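Local atomic coordinates of response regulator FixJ (Bradyrhizobium japonicum, PDB entry 5XSO), a protein that acts as a two-component response regulator which, once activated by the sensor FixL, induces expression of the nitrogen-fixation regulators nifA and fixK. Residues His16-Ile20 and Leu57-Val63; Phe87-Ile91 and Met125-Ile130; Ser152-Glu157 and Asn190-Met195. All blocks are in the same frame, centred on the assembly; numbering follows the deposited sequence.

Interaction 1 (His16-Ile20 and Leu57-Val63); sequences HIYVI and LSFGCVV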
ATOM      1  N   HIS A  16      -7.707  14.465   0.143  1.00 22.92           N
ATOM      2  CA  HIS A  16      -7.035  14.976  -1.044  1.00 22.77           C
ATOM      3  C   HIS A  16      -7.161  13.978  -2.188  1.00 21.48           C
ATOM      4  O   HIS A  16      -7.058  12.768  -1.977  1.00 21.42           O
ATOM      5  CB  HIS A  16      -5.556  15.267  -0.810  1.00 24.68           C
ATOM      6  CG  HIS A  16      -5.022  16.274  -1.771  1.00 30.34           C
ATOM      7  ND1 HIS A  16      -5.245  17.628  -1.620  1.00 29.80           N
ATOM      8  CD2 HIS A  16      -4.374  16.125  -2.952  1.00 28.35           C
ATOM      9  CE1 HIS A  16      -4.710  18.276  -2.644  1.00 32.12           C
ATOM     10  NE2 HIS A  16      -4.178  17.387  -3.467  1.00 27.15           N
ATOM     11  N   ILE A  17      -7.397  14.485  -3.399  1.00 20.67           N
ATOM     12  CA  ILE A  17      -7.617  13.638  -4.582  1.00 19.56           C
ATOM     13  C   ILE A  17      -6.530  13.932  -5.601  1.00 20.33           C
ATOM     14  O   ILE A  17      -6.262  15.100  -5.906  1.00 21.78           O
ATOM     15  CB  ILE A  17      -9.003  13.870  -5.222  1.00 18.14           C
ATOM     16  CG1 ILE A  17     -10.145  13.915  -4.177  1.00 17.85           C
ATOM     17  CG2 ILE A  17      -9.292  12.778  -6.345  1.00 17.16           C
ATOM     18  CD1 ILE A  17     -10.190  12.645  -3.330  1.00 18.31           C
ATOM     19  N   TYR A  18      -5.918  12.889  -6.155  1.00 20.52           N
ATOM     20  CA  TYR A  18      -4.935  13.055  -7.215  1.00 21.49           C
ATOM     21  C   TYR A  18      -5.620  12.611  -8.503  1.00 20.25           C
ATOM     22  O   TYR A  18      -5.841  11.409  -8.708  1.00 19.71           O
ATOM     23  CB  TYR A  18      -3.668  12.249  -6.932  1.00 23.13           C
ATOM     24  CG  TYR A  18      -2.941  12.739  -5.703  1.00 24.72           C
ATOM     25  CD1 TYR A  18      -2.414  14.032  -5.664  1.00 25.95           C
ATOM     26  CD2 TYR A  18      -2.849  11.950  -4.562  1.00 25.17           C
ATOM     27  CE1 TYR A  18      -1.765  14.508  -4.535  1.00 27.63           C
ATOM     28  CE2 TYR A  18      -2.183  12.421  -3.393  1.00 26.90           C
ATOM     29  CZ  TYR A  18      -1.662  13.703  -3.396  1.00 28.08           C
ATOM     30  OH  TYR A  18      -1.040  14.215  -2.274  1.00 29.96           O
ATOM     31  N   VAL A  19      -5.944  13.568  -9.370  1.00 20.06           N
ATOM     32  CA  VAL A  19      -6.638  13.275 -10.634  1.00 19.14           C
ATOM     33  C   VAL A  19      -5.609  13.077 -11.740  1.00 20.41           C
ATOM     34  O   VAL A  19      -4.749  13.945 -11.958  1.00 21.89           O
ATOM     35  CB  VAL A  19      -7.600  14.413 -11.004  1.00 21.09           C
ATOM     36  CG1 VAL A  19      -8.212  14.195 -12.410  1.00 18.06           C
ATOM     37  CG2 VAL A  19      -8.733  14.527  -9.947  1.00 17.53           C
ATOM     38  N   ILE A  20      -5.741  11.980 -12.489  1.00 20.06           N
ATOM     39  CA  ILE A  20      -4.831  11.678 -13.589  1.00 21.46           C
ATOM     40  C   ILE A  20      -5.680  11.477 -14.826  1.00 20.70           C
ATOM     41  O   ILE A  20      -6.409  10.474 -14.929  1.00 19.66           O
ATOM     42  CB  ILE A  20      -3.967  10.439 -13.329  1.00 25.95           C
ATOM     43  CG1 ILE A  20      -3.188  10.585 -12.014  1.00 25.51           C
ATOM     44  CG2 ILE A  20      -3.050  10.239 -14.518  1.00 24.20           C
ATOM     45  CD1 ILE A  20      -2.430   9.285 -11.615  1.00 24.45           C
ATOM     46  N   LEU A  57       4.256  13.243  -2.401  1.00 47.59           N
ATOM     47  CA  LEU A  57       2.843  13.522  -2.168  1.00 37.65           C
ATOM     48  C   LEU A  57       2.359  12.967  -0.841  1.00 37.31           C
ATOM     49  O   LEU A  57       2.678  11.836  -0.471  1.00 38.11           O
ATOM     50  CB  LEU A  57       1.949  12.942  -3.278  1.00 34.91           C
ATOM     51  CG  LEU A  57       2.164  13.512  -4.675  1.00 37.41           C
ATOM     52  CD1 LEU A  57       1.493  12.607  -5.748  1.00 34.01           C
ATOM     53  CD2 LEU A  57       1.694  14.999  -4.675  1.00 39.10           C
ATOM     54  N   SER A  58       1.495  13.728  -0.183  1.00 36.43           N
ATOM     55  CA  SER A  58       0.848  13.265   1.032  1.00 35.73           C
ATOM     56  C   SER A  58      -0.385  12.422   0.697  1.00 32.92           C
ATOM     57  O   SER A  58      -0.908  12.442  -0.432  1.00 31.05           O
ATOM     58  CB  SER A  58       0.443  14.443   1.899  1.00 45.98           C
ATOM     59  OG  SER A  58      -0.367  15.322   1.151  1.00 52.29           O
ATOM     60  N   PHE A  59      -0.882  11.711   1.715  1.00 32.89           N
ATOM     61  CA  PHE A  59      -1.913  10.701   1.502  1.00 30.89           C
ATOM     62  C   PHE A  59      -3.136  11.275   0.794  1.00 30.55           C
ATOM     63  O   PHE A  59      -3.597  12.375   1.103  1.00 28.06           O
ATOM     64  CB  PHE A  59      -2.351  10.093   2.828  1.00 31.58           C
ATOM     65  CG  PHE A  59      -3.448   9.093   2.682  1.00 29.88           C
ATOM     66  CD1 PHE A  59      -3.197   7.837   2.175  1.00 30.97           C
ATOM     67  CD2 PHE A  59      -4.755   9.426   3.028  1.00 34.33           C
ATOM     68  CE1 PHE A  59      -4.239   6.896   2.037  1.00 30.02           C
ATOM     69  CE2 PHE A  59      -5.781   8.535   2.898  1.00 31.29           C
ATOM     70  CZ  PHE A  59      -5.545   7.240   2.395  1.00 32.47           C
ATOM     71  N   GLY A  60      -3.648  10.529  -0.173  1.00 26.72           N
ATOM     72  CA  GLY A  60      -4.895  10.905  -0.812  1.00 24.52           C
ATOM     73  C   GLY A  60      -5.350   9.791  -1.728  1.00 23.25           C
ATOM     74  O   GLY A  60      -4.720   8.737  -1.835  1.00 24.06           O
ATOM     75  N   CYS A  61      -6.459  10.034  -2.392  1.00 21.50           N
ATOM     76  CA  CYS A  61      -7.071   9.035  -3.258  1.00 20.34           C
ATOM     77  C   CYS A  61      -6.726   9.375  -4.706  1.00 19.86           C
ATOM     78  O   CYS A  61      -6.879  10.531  -5.126  1.00 19.50           O
ATOM     79  CB  CYS A  61      -8.591   9.003  -3.066  1.00 19.08           C
ATOM     80  SG  CYS A  61      -9.471   7.757  -4.045  1.00 18.10           S
ATOM     81  N   VAL A  62      -6.296   8.381  -5.469  1.00 20.07           N
ATOM     82  CA  VAL A  62      -6.014   8.574  -6.891  1.00 19.83           C
ATOM     83  C   VAL A  62      -7.263   8.247  -7.705  1.00 18.26           C
ATOM     84  O   VAL A  62      -7.914   7.210  -7.487  1.00 17.85           O
ATOM     85  CB  VAL A  62      -4.816   7.713  -7.332  1.00 21.32           C
ATOM     86  CG1 VAL A  62      -4.564   7.880  -8.829  1.00 21.32           C
ATOM     87  CG2 VAL A  62      -3.577   8.035  -6.500  1.00 23.27           C
ATOM     88  N   VAL A  63      -7.617   9.133  -8.644  1.00 17.63           N
ATOM     89  CA  VAL A  63      -8.713   8.892  -9.579  1.00 16.50           C
ATOM     90  C   VAL A  63      -8.128   9.032 -10.984  1.00 16.96           C
ATOM     91  O   VAL A  63      -7.735  10.139 -11.378  1.00 17.39           O
ATOM     92  CB  VAL A  63      -9.878   9.870  -9.359  1.00 15.61           C
ATOM     93  CG1 VAL A  63     -10.951   9.667 -10.423  1.00 15.21           C
ATOM     94  CG2 VAL A  63     -10.477   9.704  -7.937  1.00 15.48           C
TER
HETATM   95  O   HOH W   1      -6.221  12.769   1.822  1.00 27.96           O
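Four near-linear backbone hydrogen bonds join strand 16-20 to strand 61-63. C61 N donates to H16 O (2.8 Å, N-H...acceptor angle 159°), Y18 N to C61 O (2.7 Å), V63 N to Y18 O (2.9 Å) and I20 N to V63 O (2.9 Å). The donors alternate between the strands, as parallel pairing requires, and the short axes run 4.6 Å apart at 26°. I17 and V19 turn their backbone polar groups the other way, to G40, T42 and F44 of the adjoining strand 40-44, so 16-20 is paired on both edges. Each also brings its CA near a carbonyl here: I17 CA lies 3.2 Å from C61 O.

Beyond the strand pairing, further donors and acceptors are met by water and side chain. Water 1 accepts from H16 N (2.8 Å) and donates to F59 O (2.7 Å), while Y18 OH donates to S58 O at 2.6 Å. H16 NE2 is satisfied outside the pair, by a hydrogen bond with T42 OG1. L57 CD1 sits over the Y18 ring, 4.0 Å from its centroid and 13° off the normal, a CH-pi contact. At G60 a modelled CB would fall 2.4 Å from H16 O, so a side chain would clash there.

Side chains alternate across the sheet: I17 CG2 meets V63 CG2 (3.7 Å) on the face covered by helix 119-138, and I20 CD1 meets V62 CG1 (3.8 Å) near F50 of helix 47-53. This is the parallel core of the CheY-like receiver domain, whose probable Mg(2+) ligands D21, D22 and D65 lie at the C-terminal ends of these strands.

Interaction 2 (Phe87-Ile91 and Met125-Ile130); sequences FPILI and MIESAI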
ATOM      1  N   PHE A  87      -1.878   4.724  -1.186  1.00 29.98           N
ATOM      2  CA  PHE A  87      -3.004   5.510  -1.736  1.00 27.42           C
ATOM      3  C   PHE A  87      -4.027   4.583  -2.384  1.00 25.86           C
ATOM      4  O   PHE A  87      -3.662   3.780  -3.243  1.00 26.19           O
ATOM      5  CB  PHE A  87      -2.523   6.473  -2.808  1.00 27.07           C
ATOM      6  CG  PHE A  87      -1.580   7.544  -2.347  1.00 29.52           C
ATOM      7  CD1 PHE A  87      -1.183   8.523  -3.257  1.00 28.70           C
ATOM      8  CD2 PHE A  87      -1.070   7.593  -1.051  1.00 30.45           C
ATOM      9  CE1 PHE A  87      -0.273   9.540  -2.872  1.00 30.65           C
ATOM     10  CE2 PHE A  87      -0.190   8.599  -0.670  1.00 32.15           C
ATOM     11  CZ  PHE A  87       0.210   9.570  -1.579  1.00 32.76           C
ATOM     12  N   PRO A  88      -5.313   4.697  -2.068  1.00 24.35           N
ATOM     13  CA  PRO A  88      -6.304   3.940  -2.842  1.00 23.00           C
ATOM     14  C   PRO A  88      -6.426   4.514  -4.253  1.00 21.89           C
ATOM     15  O   PRO A  88      -6.275   5.731  -4.476  1.00 21.59           O
ATOM     16  CB  PRO A  88      -7.610   4.138  -2.049  1.00 22.15           C
ATOM     17  CG  PRO A  88      -7.439   5.475  -1.354  1.00 22.26           C
ATOM     18  CD  PRO A  88      -5.934   5.602  -1.076  1.00 24.01           C
ATOM     19  N   ILE A  89      -6.725   3.639  -5.212  1.00 21.26           N
ATOM     20  CA  ILE A  89      -6.861   4.061  -6.603  1.00 20.28           C
ATOM     21  C   ILE A  89      -8.243   3.682  -7.157  1.00 18.91           C
ATOM     22  O   ILE A  89      -8.651   2.511  -7.097  1.00 19.22           O
ATOM     23  CB  ILE A  89      -5.755   3.455  -7.487  1.00 21.54           C
ATOM     24  CG1 ILE A  89      -4.370   3.840  -6.941  1.00 33.04           C
ATOM     25  CG2 ILE A  89      -5.964   3.956  -8.940  1.00 20.68           C
ATOM     26  CD1 ILE A  89      -3.238   2.901  -7.416  1.00 33.71           C
ATOM     27  N   LEU A  90      -8.941   4.667  -7.733  1.00 17.67           N
ATOM     28  CA  LEU A  90     -10.168   4.433  -8.488  1.00 16.65           C
ATOM     29  C   LEU A  90      -9.898   4.662  -9.980  1.00 16.47           C
ATOM     30  O   LEU A  90      -9.183   5.608 -10.354  1.00 16.63           O
ATOM     31  CB  LEU A  90     -11.286   5.405  -8.040  1.00 15.74           C
ATOM     32  CG  LEU A  90     -11.511   5.460  -6.531  1.00 16.14           C
ATOM     33  CD1 LEU A  90     -12.619   6.487  -6.229  1.00 15.50           C
ATOM     34  CD2 LEU A  90     -11.936   4.023  -6.038  1.00 16.78           C
ATOM     35  N   ILE A  91     -10.480   3.816 -10.825  1.00 16.36           N
ATOM     36  CA  ILE A  91     -10.238   3.819 -12.263  1.00 16.52           C
ATOM     37  C   ILE A  91     -11.505   4.265 -12.971  1.00 15.65           C
ATOM     38  O   ILE A  91     -12.576   3.680 -12.746  1.00 15.99           O
ATOM     39  CB  ILE A  91      -9.821   2.416 -12.754  1.00 17.56           C
ATOM     40  CG1 ILE A  91      -8.530   1.955 -12.049  1.00 18.84           C
ATOM     41  CG2 ILE A  91      -9.733   2.397 -14.271  1.00 17.87           C
ATOM     42  CD1 ILE A  91      -7.348   2.807 -12.373  1.00 19.67           C
ATOM     43  N   MET A 125     -17.785   6.959  -3.586  1.00 18.76           N
ATOM     44  CA  MET A 125     -16.763   5.936  -3.730  1.00 17.56           C
ATOM     45  C   MET A 125     -15.454   6.404  -3.130  1.00 16.95           C
ATOM     46  O   MET A 125     -14.713   5.604  -2.544  1.00 19.02           O
ATOM     47  CB  MET A 125     -16.602   5.585  -5.213  1.00 17.54           C
ATOM     48  CG  MET A 125     -15.599   4.482  -5.540  1.00 17.72           C
ATOM     49  SD  MET A 125     -15.644   4.199  -7.353  1.00 25.55           S
ATOM     50  CE  MET A 125     -17.222   3.402  -7.530  1.00 23.94           C
ATOM     51  N   ILE A 126     -15.131   7.687  -3.309  1.00 16.48           N
ATOM     52  CA  ILE A 126     -13.907   8.221  -2.739  1.00 17.28           C
ATOM     53  C   ILE A 126     -13.974   8.153  -1.226  1.00 20.80           C
ATOM     54  O   ILE A 126     -12.995   7.798  -0.565  1.00 18.91           O
ATOM     55  CB  ILE A 126     -13.683   9.675  -3.211  1.00 16.42           C
ATOM     56  CG1 ILE A 126     -13.281   9.697  -4.696  1.00 15.59           C
ATOM     57  CG2 ILE A 126     -12.617  10.398  -2.292  1.00 17.31           C
ATOM     58  CD1 ILE A 126     -13.391  11.172  -5.330  1.00 15.29           C
ATOM     59  N   GLU A 127     -15.120   8.547  -0.648  1.00 21.04           N
ATOM     60  CA  GLU A 127     -15.211   8.558   0.815  1.00 32.94           C
ATOM     61  C   GLU A 127     -14.959   7.177   1.379  1.00 26.77           C
ATOM     62  O   GLU A 127     -14.258   7.025   2.397  1.00 28.80           O
ATOM     63  CB  GLU A 127     -16.577   9.061   1.282  1.00 32.92           C
ATOM     64  CG  GLU A 127     -16.608  10.517   1.572  1.00 49.50           C
ATOM     65  CD  GLU A 127     -17.851  10.898   2.348  1.00 66.46           C
ATOM     66  OE1 GLU A 127     -18.666  11.676   1.804  1.00 71.58           O
ATOM     67  OE2 GLU A 127     -18.010  10.400   3.492  1.00 72.88           O
ATOM     68  N   SER A 128     -15.500   6.155   0.722  1.00 25.45           N
ATOM     69  CA  SER A 128     -15.310   4.792   1.183  1.00 29.73           C
ATOM     70  C   SER A 128     -13.859   4.361   1.037  1.00 31.90           C
ATOM     71  O   SER A 128     -13.292   3.762   1.953  1.00 29.15           O
ATOM     72  CB  SER A 128     -16.245   3.863   0.416  1.00 29.56           C
ATOM     73  OG  SER A 128     -15.908   2.501   0.591  1.00 32.62           O
ATOM     74  N   ALA A 129     -13.234   4.701  -0.094  1.00 24.37           N
ATOM     75  CA  ALA A 129     -11.833   4.345  -0.359  1.00 21.33           C
ATOM     76  C   ALA A 129     -10.893   4.963   0.659  1.00 21.85           C
ATOM     77  O   ALA A 129      -9.944   4.322   1.129  1.00 23.18           O
ATOM     78  CB  ALA A 129     -11.455   4.842  -1.756  1.00 22.58           C
ATOM     79  N   ILE A 130     -11.091   6.246   0.944  1.00 21.51           N
ATOM     80  CA  ILE A 130     -10.229   6.928   1.894  1.00 30.04           C
ATOM     81  C   ILE A 130     -10.407   6.322   3.273  1.00 39.87           C
ATOM     82  O   ILE A 130      -9.430   6.053   3.986  1.00 30.73           O
ATOM     83  CB  ILE A 130     -10.528   8.430   1.907  1.00 25.40           C
ATOM     84  CG1 ILE A 130      -9.957   9.103   0.659  1.00 21.14           C
ATOM     85  CG2 ILE A 130      -9.871   9.075   3.122  1.00 30.05           C
ATOM     86  CD1 ILE A 130     -10.327  10.581   0.502  1.00 24.06           C
TER
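L90 extends its side chain from strand 89-91 over the first turn of segment 125-130: CD1 lies 3.6 Å from I126 CG1 and 3.7 Å from M125 CG, while CD2 is a looser 4.4 Å from A129 CB. Of the residues here it loses the largest area to the other segment, 88 of the 252 Å² buried in total. Two residues earlier, P88 meets the next turn of the helix, with its CB 3.9 Å from A129 CB and its CG 3.7 Å from A129 O. The CA-to-CB bonds of P88 and L90 point toward the helix, whereas those of I89 and I91 point away, the alternation expected of an extended chain; I89 instead packs on L77 and M80 of helix 73-82.

The side-chain contacts between the segments are apolar, and the backbone polar groups are spent elsewhere: inside the helix, where A129 N bonds to M125 O (3.0 Å) and I130 N to I126 O (2.9 Å), and, for P88 and L90, on V62 and S64 of the neighbouring strand 61-65. The axes approach to 9.7 Å with N-to-C directions 151° apart, so the helix runs roughly antiparallel to the strand. The small CB of A129 accompanies a CA-CA distance of just 6.1 Å to P88. I126 also touches F39, and I130 touches C61, extending the helix's cover across the sheet. Such packing of the last receiver helix against an inner strand of the parallel sheet is characteristic of the doubly wound (βα)5 fold.

Interaction 3 (Ser152-Glu157 and Asn190-Met195); sequences SLSPRE and NVMTKM. With FMT (formic acid), chain I.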
ATOM      1  N   SER A 152      17.265  -6.007   9.578  1.00 25.18           N
ATOM      2  CA  SER A 152      18.520  -5.951  10.302  1.00 24.31           C
ATOM      3  C   SER A 152      18.920  -7.305  10.894  1.00 22.96           C
ATOM      4  O   SER A 152      20.081  -7.468  11.286  1.00 21.80           O
ATOM      5  CB  SER A 152      18.480  -4.915  11.426  1.00 23.97           C
ATOM      6  OG  SER A 152      17.733  -5.343  12.566  1.00 22.40           O
ATOM      7  N   LEU A 153      17.998  -8.263  10.982  1.00 17.15           N
ATOM      8  CA  LEU A 153      18.361  -9.597  11.467  1.00 15.36           C
ATOM      9  C   LEU A 153      19.345 -10.276  10.514  1.00 16.03           C
ATOM     10  O   LEU A 153      19.255 -10.132   9.312  1.00 17.83           O
ATOM     11  CB  LEU A 153      17.126 -10.481  11.573  1.00 14.82           C
ATOM     12  CG  LEU A 153      15.991  -9.874  12.394  1.00 14.59           C
ATOM     13  CD1 LEU A 153      14.815 -10.869  12.364  1.00 16.04           C
ATOM     14  CD2 LEU A 153      16.521  -9.709  13.821  1.00 13.61           C
ATOM     15  N   SER A 154      20.256 -11.090  11.068  1.00 17.14           N
ATOM     16  CA  SER A 154      21.098 -11.941  10.224  1.00 15.48           C
ATOM     17  C   SER A 154      20.229 -13.084   9.696  1.00 17.81           C
ATOM     18  O   SER A 154      19.094 -13.298  10.165  1.00 14.80           O
ATOM     19  CB  SER A 154      22.252 -12.487  11.059  1.00 15.22           C
ATOM     20  OG  SER A 154      21.756 -13.551  11.901  1.00 13.16           O
ATOM     21  N   PRO A 155      20.724 -13.849   8.729  1.00 16.65           N
ATOM     22  CA  PRO A 155      19.933 -14.986   8.249  1.00 16.94           C
ATOM     23  C   PRO A 155      19.590 -15.973   9.342  1.00 15.11           C
ATOM     24  O   PRO A 155      18.438 -16.428   9.397  1.00 15.03           O
ATOM     25  CB  PRO A 155      20.832 -15.608   7.132  1.00 18.59           C
ATOM     26  CG  PRO A 155      21.588 -14.435   6.625  1.00 19.86           C
ATOM     27  CD  PRO A 155      21.943 -13.656   7.892  1.00 18.18           C
ATOM     28  N   ARG A 156      20.522 -16.311  10.243  1.00 13.91           N
ATOM     29  CA  ARG A 156      20.175 -17.283  11.266  1.00 12.53           C
ATOM     30  C   ARG A 156      19.190 -16.671  12.251  1.00 11.40           C
ATOM     31  O   ARG A 156      18.345 -17.367  12.826  1.00 10.94           O
ATOM     32  CB  ARG A 156      21.410 -17.690  12.046  1.00 12.61           C
ATOM     33  CG  ARG A 156      22.404 -18.629  11.279  1.00 13.79           C
ATOM     34  CD  ARG A 156      21.699 -19.707  10.453  1.00 14.92           C
ATOM     35  NE  ARG A 156      22.654 -20.676   9.904  1.00 15.46           N
ATOM     36  CZ  ARG A 156      22.292 -21.859   9.431  1.00 16.06           C
ATOM     37  NH1 ARG A 156      21.004 -22.227   9.422  1.00 15.90           N
ATOM     38  NH2 ARG A 156      23.226 -22.692   8.978  1.00 17.35           N
ATOM     39  N   GLU A 157      19.361 -15.384  12.536  1.00 11.27           N
ATOM     40  CA  GLU A 157      18.407 -14.715  13.432  1.00 10.52           C
ATOM     41  C   GLU A 157      17.004 -14.741  12.851  1.00 11.32           C
ATOM     42  O   GLU A 157      16.018 -14.929  13.589  1.00 11.45           O
ATOM     43  CB  GLU A 157      18.852 -13.267  13.684  1.00 10.71           C
ATOM     44  CG  GLU A 157      20.016 -13.226  14.697  1.00 10.97           C
ATOM     45  CD  GLU A 157      20.865 -12.008  14.547  1.00 11.35           C
ATOM     46  OE1 GLU A 157      21.917 -11.991  15.197  1.00 12.44           O
ATOM     47  OE2 GLU A 157      20.505 -11.036  13.839  1.00 11.74           O
ATOM     48  N   ASN A 190      19.532 -11.730  20.311  1.00  7.41           N
ATOM     49  CA  ASN A 190      19.694 -10.753  19.235  1.00  9.94           C
ATOM     50  C   ASN A 190      18.374 -10.438  18.557  1.00  9.85           C
ATOM     51  O   ASN A 190      18.106  -9.264  18.209  1.00  9.43           O
ATOM     52  CB  ASN A 190      20.669 -11.249  18.165  1.00 10.01           C
ATOM     53  CG  ASN A 190      22.115 -11.455  18.676  1.00 11.61           C
ATOM     54  OD1 ASN A 190      22.968 -12.099  17.990  1.00 14.46           O
ATOM     55  ND2 ASN A 190      22.382 -11.008  19.876  1.00  9.11           N
ATOM     56  N   VAL A 191      17.556 -11.476  18.292  1.00  8.08           N
ATOM     57  CA  VAL A 191      16.235 -11.236  17.727  1.00  8.77           C
ATOM     58  C   VAL A 191      15.435 -10.272  18.613  1.00  9.05           C
ATOM     59  O   VAL A 191      14.835  -9.297  18.131  1.00 10.22           O
ATOM     60  CB  VAL A 191      15.476 -12.569  17.535  1.00  8.47           C
ATOM     61  CG1 VAL A 191      13.972 -12.274  17.252  1.00  9.78           C
ATOM     62  CG2 VAL A 191      16.069 -13.284  16.286  1.00  8.87           C
ATOM     63  N   MET A 192      15.352 -10.574  19.903  1.00  8.28           N
ATOM     64  CA  MET A 192      14.520  -9.748  20.772  0.50  8.76           C
ATOM     65  C   MET A 192      15.034  -8.309  20.813  1.00  9.74           C
ATOM     66  O   MET A 192      14.234  -7.348  20.791  1.00 10.73           O
ATOM     67  CB  MET A 192      14.461 -10.391  22.157  0.50  9.30           C
ATOM     68  CG  MET A 192      14.002 -11.874  22.069  0.50  8.14           C
ATOM     69  SD  MET A 192      12.354 -12.099  21.302  0.50 14.94           S
ATOM     70  CE  MET A 192      11.256 -11.565  22.565  0.50  9.06           C
ATOM     71  N   THR A 193      16.365  -8.120  20.865  1.00  9.83           N
ATOM     72  CA  THR A 193      16.939  -6.762  20.913  1.00 10.81           C
ATOM     73  C   THR A 193      16.717  -5.995  19.608  1.00 11.72           C
ATOM     74  O   THR A 193      16.300  -4.821  19.620  1.00 13.07           O
ATOM     75  CB  THR A 193      18.441  -6.843  21.246  1.00 14.79           C
ATOM     76  OG1 THR A 193      18.589  -7.478  22.510  1.00 13.41           O
ATOM     77  CG2 THR A 193      19.075  -5.413  21.342  1.00 16.38           C
ATOM     78  N   LYS A 194      16.977  -6.641  18.464  1.00 11.64           N
ATOM     79  CA  LYS A 194      16.852  -5.960  17.187  1.00 13.20           C
ATOM     80  C   LYS A 194      15.395  -5.655  16.876  1.00 15.33           C
ATOM     81  O   LYS A 194      15.083  -4.586  16.340  1.00 15.99           O
ATOM     82  CB  LYS A 194      17.461  -6.826  16.074  1.00 13.07           C
ATOM     83  CG  LYS A 194      18.990  -6.853  16.049  1.00 13.53           C
ATOM     84  CD  LYS A 194      19.464  -7.688  14.876  1.00 13.16           C
ATOM     85  CE  LYS A 194      21.034  -7.648  14.757  1.00 17.11           C
ATOM     86  NZ  LYS A 194      21.517  -8.460  13.560  1.00 16.69           N
ATOM     87  N   MET A 195      14.490  -6.538  17.273  1.00 13.36           N
ATOM     88  CA  MET A 195      13.073  -6.308  17.048  1.00 15.54           C
ATOM     89  C   MET A 195      12.433  -5.428  18.119  1.00 15.10           C
ATOM     90  O   MET A 195      11.313  -4.943  17.909  1.00 16.63           O
ATOM     91  CB  MET A 195      12.319  -7.635  16.969  1.00 13.80           C
ATOM     92  CG  MET A 195      12.652  -8.514  15.790  1.00 13.81           C
ATOM     93  SD  MET A 195      12.477  -7.693  14.172  1.00 16.28           S
ATOM     94  CE  MET A 195      10.752  -7.319  14.338  1.00 31.11           C
TER
HETATM   95  C   FMT I 408      24.362  -8.196  12.347  1.00 70.59           C
HETATM   96  O1  FMT I 408      23.882  -8.082  11.214  1.00 70.68           O
HETATM   97  O2  FMT I 408      24.137  -7.420  13.283  1.00 68.13           O
HETATM   98  O   HOH W   2      17.329  -3.431  14.566  1.00 31.44           O
HETATM   99  O   HOH W   3      23.724 -10.036  15.032  1.00 27.04           O
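The salt bridge between K194 NZ and E157 OE2, 2.8 Å long, joins the start of helix 155-166 to the end of helix 184-195 in the LuxR-type helix-turn-helix domain. The same K194 NZ donates to S152 O at 2.9 Å, and E157 OE2 accepts from S154 N (2.8 Å, 176°). Because E157 N in turn bonds to S154 OG (3.1 Å, 163°), S154 and E157 form a capping box at the helix N-terminus. The acid thus serves both the cap and the neighbouring helix.

Two waters extend the network. Water 3 donates to E157 OE1 (2.7 Å) and accepts from K194 NZ (3.1 Å); water 2 donates to S152 OG (2.8 Å) and to K194 O (3.1 Å). S152 OG also bonds to R149. A formic acid molecule, probably from the crystallisation liquor, receives a weak bond from K194 NZ to its O2.

Beneath the charges, L153 CD2 lies against the lysine's aliphatic part, 3.7 Å from K194 CD. V191 and M195 also pack on M161 and L203, carrying the contact into the domain core. E157 and V191 are also the pair with the nearest CA atoms, 5.9 Å apart, and V191 CG2 lies 3.2 Å from E157 O.

From the N terminus, interaction 1 closes first: the chain leaves strand 16-20, passes through helix 24-36, strand 40-44 and helix 47-53, and returns alongside its start. Interaction 2 opens later, at 87-91, and closes when helix 119-138 comes back across the sheet. Interaction 3 joins 152-157 to 190-195 across helices and connecting loops that contain no strand. The three loops follow in series, without nesting or crossing. Interactions 1 and 2 nevertheless share one sheet, with centres 9 Å apart and V62 O 2.8 Å from L90 N, a probable hydrogen bond. Interaction 3 belongs to the DNA-binding domain, its centre about 37 Å from each of the other two centres.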